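Local coordinates for beta-N-acetylhexosaminidase (Mycobacterium smegmatis, PDB 4YYF), which probably catalyses the hydrolysis of terminal non-reducing N-acetyl-D-hexosamine residues from N-acetyl-beta-D-hexosaminides, as a member of glycosyl hydrolase family 3, at residues G256-S260 with D261-L265. The protein carries 1 engineered substitution. Numbering follows the deposited sequence.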
ATOM      1  N   GLY A 256      -7.148 -18.638  12.795  1.00 28.28           N
ATOM      2  CA  GLY A 256      -8.582 -18.442  12.694  1.00 27.42           C
ATOM      3  C   GLY A 256      -8.988 -17.633  11.476  1.00 29.58           C
ATOM      4  O   GLY A 256     -10.168 -17.341  11.288  1.00 27.63           O
ATOM      5  N   LEU A 257      -8.019 -17.261  10.644  1.00 29.34           N
ATOM      6  CA  LEU A 257      -8.328 -16.508   9.427  1.00 30.13           C
ATOM      7  C   LEU A 257      -7.584 -17.050   8.209  1.00 27.23           C
ATOM      8  O   LEU A 257      -8.209 -17.478   7.244  1.00 28.83           O
ATOM      9  CB  LEU A 257      -8.044 -15.008   9.597  1.00 26.83           C
ATOM     10  CG  LEU A 257      -8.344 -14.139   8.363  1.00 22.96           C
ATOM     11  CD1 LEU A 257      -9.855 -14.098   8.087  1.00 23.16           C
ATOM     12  CD2 LEU A 257      -7.783 -12.719   8.504  1.00 19.40           C
ATOM     13  N   THR A 258      -6.254 -17.041   8.261  1.00 26.18           N
ATOM     14  CA  THR A 258      -5.442 -17.371   7.083  1.00 25.16           C
ATOM     15  C   THR A 258      -4.687 -18.680   7.215  1.00 28.15           C
ATOM     16  O   THR A 258      -4.033 -19.112   6.269  1.00 25.78           O
ATOM     17  CB  THR A 258      -4.393 -16.278   6.785  1.00 26.59           C
ATOM     18  OG1 THR A 258      -3.312 -16.382   7.719  1.00 27.20           O
ATOM     19  CG2 THR A 258      -5.007 -14.921   6.905  1.00 26.59           C
ATOM     20  N   GLY A 259      -4.773 -19.307   8.384  1.00 31.82           N
ATOM     21  CA  GLY A 259      -4.023 -20.525   8.636  1.00 32.08           C
ATOM     22  C   GLY A 259      -2.531 -20.256   8.545  1.00 36.65           C
ATOM     23  O   GLY A 259      -1.999 -19.408   9.263  1.00 36.30           O
ATOM     24  N   SER A 260      -1.850 -20.959   7.646  1.00 34.49           N
ATOM     25  CA  SER A 260      -0.410 -20.773   7.486  1.00 31.17           C
ATOM     26  C   SER A 260      -0.072 -19.901   6.276  1.00 29.50           C
ATOM     27  O   SER A 260       1.098 -19.743   5.921  1.00 29.15           O
ATOM     28  CB  SER A 260       0.315 -22.129   7.422  1.00 35.34           C
ATOM     29  OG  SER A 260      -0.149 -22.933   6.354  1.00 35.41           O
ATOM     30  N   ASP A 261      -1.095 -19.321   5.655  1.00 27.54           N
ATOM     31  CA  ASP A 261      -0.867 -18.443   4.512  1.00 25.96           C
ATOM     32  C   ASP A 261      -0.599 -17.027   4.990  1.00 23.57           C
ATOM     33  O   ASP A 261      -1.239 -16.555   5.933  1.00 23.94           O
ATOM     34  CB  ASP A 261      -2.080 -18.422   3.581  1.00 28.37           C
ATOM     35  CG  ASP A 261      -2.316 -19.747   2.886  1.00 36.09           C
ATOM     36  OD1 ASP A 261      -1.352 -20.507   2.676  1.00 39.75           O
ATOM     37  OD2 ASP A 261      -3.480 -20.021   2.540  1.00 37.12           O
ATOM     38  N   PRO A 262       0.339 -16.331   4.336  1.00 23.25           N
ATOM     39  CA  PRO A 262       0.490 -14.904   4.636  1.00 19.44           C
ATOM     40  C   PRO A 262      -0.826 -14.185   4.344  1.00 21.12           C
ATOM     41  O   PRO A 262      -1.518 -14.553   3.393  1.00 21.41           O
ATOM     42  CB  PRO A 262       1.575 -14.455   3.651  1.00 18.53           C
ATOM     43  CG  PRO A 262       2.340 -15.722   3.332  1.00 18.47           C
ATOM     44  CD  PRO A 262       1.277 -16.788   3.297  1.00 19.27           C
ATOM     45  N   ALA A 263      -1.184 -13.184   5.141  1.00 18.92           N
ATOM     46  CA  ALA A 263      -2.518 -12.602   5.005  1.00 17.34           C
ATOM     47  C   ALA A 263      -2.731 -12.002   3.610  1.00 20.68           C
ATOM     48  O   ALA A 263      -3.802 -12.128   3.033  1.00 19.68           O
ATOM     49  CB  ALA A 263      -2.780 -11.572   6.108  1.00 18.34           C
ATOM     50  N   SER A 264      -1.687 -11.378   3.066  1.00 20.10           N
ATOM     51  CA  SER A 264      -1.720 -10.804   1.721  1.00 19.38           C
ATOM     52  C   SER A 264      -2.053 -11.803   0.607  1.00 20.76           C
ATOM     53  O   SER A 264      -2.484 -11.402  -0.487  1.00 18.63           O
ATOM     54  CB  SER A 264      -0.371 -10.151   1.416  1.00 18.82           C
ATOM     55  OG  SER A 264       0.679 -11.079   1.649  1.00 18.32           O
ATOM     56  N   LEU A 265      -1.843 -13.089   0.875  1.00 18.49           N
ATOM     57  CA  LEU A 265      -2.045 -14.136  -0.136  1.00 22.14           C
ATOM     58  C   LEU A 265      -3.221 -15.060   0.185  1.00 22.58           C
ATOM     59  O   LEU A 265      -3.364 -16.128  -0.409  1.00 23.80           O
ATOM     60  CB  LEU A 265      -0.770 -14.978  -0.305  1.00 23.78           C
ATOM     61  CG  LEU A 265       0.545 -14.230  -0.541  1.00 21.71           C
ATOM     62  CD1 LEU A 265       1.667 -15.223  -0.854  1.00 24.74           C
ATOM     63  CD2 LEU A 265       0.432 -13.187  -1.647  1.00 24.65           C
TER
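Thr258 reaches Asp261 through both its backbone and its side chain. Thr258 O accepts a hydrogen bond from Asp261 N (3.0 Å), the bond from residue i+3 back to residue i that closes the turn. The side chain returns the grip: a chi1 of 76° swings Thr258 OG1 back over the main chain, where it donates to Asp261 O at 2.7 Å, in the carbonyl plane. OG1 also bonds to Val254 N, which suits a hydroxyl that must satisfy two backbone groups in a buried place. The methyl branch turns to the apolar side, where Thr258 CG2 meets Ala263 CA at 3.9 Å and Ala263 CB at 4.1 Å; Val269 of helix 267-275 touches both residues. Gly259 follows with phi 62° and psi -121°, a conformation that glycine adopts readily because it has no CB. Ser260 completes the corner: its CB points away from the following residues, though it stays close to Asp261 N, while its O bonds to Arg301 NH1. Thr258 to Asp261 thus form a type II' beta turn with Gly259 at its second position, in the loop joining strand 246-249 to helix 267-275 of the family's TIM-barrel-type domain.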